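Local coordinates for ActVA-Orf6 monooxygenase (Streptomyces coelicolor, PDB 1N5V), which probably oxidises an anthrone-type aromatic polyketide to its quinone during antibiotic biosynthesis, as a monooxygenase of the ABM family, at residues F10-T15 and A100-P105. Numbering follows the deposited sequence.
With NOM (7-hydroxy-5-methyl-3,3a,5,11b-tetrahydro-1,4-dioxa-cyclopenta[a]anthracene-2,6,11-trione), chain C.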
loop_
_atom_site.group_PDB
_atom_site.type_symbol
_atom_site.label_atom_id
_atom_site.label_comp_id
_atom_site.label_asym_id
_atom_site.label_seq_id
_atom_site.Cartn_x
_atom_site.Cartn_y
_atom_site.Cartn_z
ATOM N N PHE A 10 11.506 -0.848 3.914
ATOM C CA PHE A 10 10.887 -2.082 3.505
ATOM C C PHE A 10 9.406 -2.022 3.821
ATOM O O PHE A 10 9.013 -1.582 4.881
ATOM C CB PHE A 10 11.572 -3.250 4.217
ATOM C CG PHE A 10 11.152 -4.643 3.846
ATOM C CD1 PHE A 10 11.718 -5.289 2.759
ATOM C CD2 PHE A 10 10.202 -5.316 4.595
ATOM C CE1 PHE A 10 11.319 -6.564 2.399
ATOM C CE2 PHE A 10 9.817 -6.597 4.239
ATOM C CZ PHE A 10 10.402 -7.254 3.173
ATOM N N VAL A 11 8.619 -2.510 2.883
ATOM C CA VAL A 11 7.183 -2.524 2.914
ATOM C C VAL A 11 6.678 -3.916 2.613
ATOM O O VAL A 11 7.042 -4.621 1.673
ATOM C CB VAL A 11 6.641 -1.488 1.894
ATOM C CG1 VAL A 11 5.117 -1.566 1.707
ATOM C CG2 VAL A 11 7.008 -0.059 2.290
ATOM N N ALA A 12 5.696 -4.326 3.388
ATOM C CA ALA A 12 4.932 -5.562 3.221
ATOM C C ALA A 12 3.472 -5.132 3.013
ATOM O O ALA A 12 2.843 -4.391 3.774
ATOM C CB ALA A 12 5.076 -6.452 4.457
ATOM N N VAL A 13 2.887 -5.563 1.924
ATOM C CA VAL A 13 1.491 -5.305 1.588
ATOM C C VAL A 13 0.824 -6.667 1.704
ATOM O O VAL A 13 1.114 -7.566 0.929
ATOM C CB VAL A 13 1.364 -4.760 0.165
ATOM C CG1 VAL A 13 -0.108 -4.629 -0.184
ATOM C CG2 VAL A 13 2.110 -3.441 0.043
ATOM N N VAL A 14 -0.024 -6.831 2.683
ATOM C CA VAL A 14 -0.647 -8.081 3.036
ATOM C C VAL A 14 -2.152 -7.941 2.816
ATOM O O VAL A 14 -2.812 -7.219 3.543
ATOM C CB VAL A 14 -0.390 -8.462 4.513
ATOM C CG1 VAL A 14 -0.919 -9.849 4.828
ATOM C CG2 VAL A 14 1.100 -8.436 4.877
ATOM N N THR A 15 -2.661 -8.760 1.938
ATOM C CA THR A 15 -4.039 -8.883 1.552
ATOM C C THR A 15 -4.769 -10.093 2.111
ATOM O O THR A 15 -4.348 -11.218 1.807
ATOM C CB THR A 15 -4.140 -8.985 0.011
ATOM O OG1 THR A 15 -3.567 -7.757 -0.478
ATOM C CG2 THR A 15 -5.585 -9.011 -0.460
ATOM N N ALA A 100 1.130 -11.966 0.646
ATOM C CA ALA A 100 2.051 -10.893 0.953
ATOM C C ALA A 100 2.951 -10.523 -0.213
ATOM O O ALA A 100 3.328 -11.397 -1.007
ATOM C CB ALA A 100 2.921 -11.275 2.130
ATOM N N VAL A 101 3.165 -9.233 -0.373
ATOM C CA VAL A 101 4.040 -8.730 -1.424
ATOM C C VAL A 101 5.128 -7.917 -0.731
ATOM O O VAL A 101 4.827 -7.120 0.159
ATOM C CB VAL A 101 3.317 -7.867 -2.474
ATOM C CG1 VAL A 101 4.256 -7.461 -3.618
ATOM C CG2 VAL A 101 2.117 -8.563 -3.120
ATOM N N PHE A 102 6.395 -8.210 -0.948
ATOM C CA PHE A 102 7.496 -7.485 -0.310
ATOM C C PHE A 102 8.045 -6.520 -1.358
ATOM O O PHE A 102 8.143 -6.778 -2.550
ATOM C CB PHE A 102 8.519 -8.397 0.335
ATOM C CG PHE A 102 7.926 -9.396 1.291
ATOM C CD1 PHE A 102 7.466 -9.013 2.537
ATOM C CD2 PHE A 102 7.805 -10.723 0.959
ATOM C CE1 PHE A 102 6.877 -9.922 3.403
ATOM C CE2 PHE A 102 7.255 -11.675 1.799
ATOM C CZ PHE A 102 6.784 -11.270 3.039
ATOM N N MET A 103 8.466 -5.354 -0.887
ATOM C CA MET A 103 8.890 -4.289 -1.722
ATOM C C MET A 103 9.588 -3.172 -0.997
ATOM O O MET A 103 9.499 -2.886 0.205
ATOM C CB MET A 103 7.550 -3.784 -2.391
ATOM C CG MET A 103 6.612 -3.081 -1.465
ATOM S SD MET A 103 5.027 -2.549 -2.175
ATOM C CE MET A 103 4.332 -4.095 -2.688
ATOM N N THR A 104 10.225 -2.363 -1.852
ATOM C CA THR A 104 10.975 -1.191 -1.351
ATOM C C THR A 104 10.450 0.066 -1.968
ATOM O O THR A 104 10.313 0.143 -3.208
ATOM C CB THR A 104 12.426 -1.556 -1.786
ATOM O OG1 THR A 104 12.939 -2.428 -0.744
ATOM C CG2 THR A 104 13.339 -0.414 -2.008
ATOM N N PRO A 105 10.275 1.111 -1.184
ATOM C CA PRO A 105 9.843 2.387 -1.724
ATOM C C PRO A 105 10.896 2.907 -2.712
ATOM O O PRO A 105 12.061 2.708 -2.381
ATOM C CB PRO A 105 9.620 3.274 -0.528
ATOM C CG PRO A 105 9.851 2.478 0.701
ATOM C CD PRO A 105 10.441 1.162 0.270
HETATM C C1 NOM C . 2.132 -5.839 10.840
HETATM C C2 NOM C . 1.412 -7.015 10.720
HETATM C C3 NOM C . 1.819 -7.964 9.788
HETATM C C4 NOM C . 2.940 -7.783 8.966
HETATM C C5 NOM C . 3.647 -6.591 9.120
HETATM C C6 NOM C . 3.259 -5.638 10.058
HETATM C C10 NOM C . 1.086 -9.183 9.637
HETATM C C9 NOM C . 1.483 -10.178 8.685
HETATM C C8 NOM C . 2.610 -10.011 7.858
HETATM C C7 NOM C . 3.347 -8.779 8.014
HETATM O O3 NOM C . 4.316 -8.643 7.287
HETATM O O4 NOM C . 0.088 -9.434 10.309
HETATM O O2 NOM C . 4.740 -6.344 8.320
HETATM C C13 NOM C . 0.709 -11.336 8.615
HETATM C C14 NOM C . 0.935 -12.179 7.336
HETATM O O1 NOM C . 2.221 -12.207 6.811
HETATM C C11 NOM C . 2.949 -10.999 6.955
HETATM C C12 NOM C . 3.850 -10.769 5.769
HETATM C C15 NOM C . 0.244 -13.511 7.528
HETATM C C16 NOM C . -0.757 -13.204 8.675
HETATM O O5 NOM C . -1.606 -14.065 8.948
HETATM O O6 NOM C . -0.652 -12.120 9.267
#
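Met103 lies across Val11 and Val13 on the face of the sheet turned from the ligand, and this is the tight part of the contact. Its CG occupies the cramped position between backbone N and carbonyl carbon (chi1 70°), 3.7 Å from Val11 CB; a bend at chi3 then carries the methyl CE to 3.6 Å from Val13 CG2, with SD between the two valines. Pro105 CG extends this apolar row more loosely, 4.1 Å from Val11 CG2. Beneath, the antiparallel strands are laced by two pairs of backbone hydrogen bonds, Val11 with Met103 and Val13 with Val101; the straightest runs from Val13 N to Val101 O (3.1 Å, 170° at the hydrogen). CA-H...O contacts from Ala12 and Phe102 fill the intervals.

The other face lines the ligand pocket. Phe10 CG stands anti to the backbone N, bringing CZ to 3.5 Å from Phe102 CD1; the two ring planes are only 18° apart but slid so far that they barely overlap. On the bound tetracyclic ligand NOM, Ala12 CB faces the carbonyl oxygen O3, Val14 CG2 lies 3.7 Å from C8, and the methyl C12 is approached by Ala100 CB and by Phe102 CE1. Packing between the strands thins here, Val14 CG2 and Ala100 CB being 4.3 Å apart, and Val101 on the reverse face is exposed.

In the ferredoxin-like sheet of this dimeric alpha-beta barrel family, strand 10-17 is interior, flanked by 58-65 and 99-109. Tyr71 of helix 68-76 meets the Phe10 ring and, with Trp65, hydrogen-bonds the ligand. Residues Met103 to Pro105 pair with a strand of the second subunit, continuing the sheet across the interface, and His51 of that subunit packs on Val11 and Pro105.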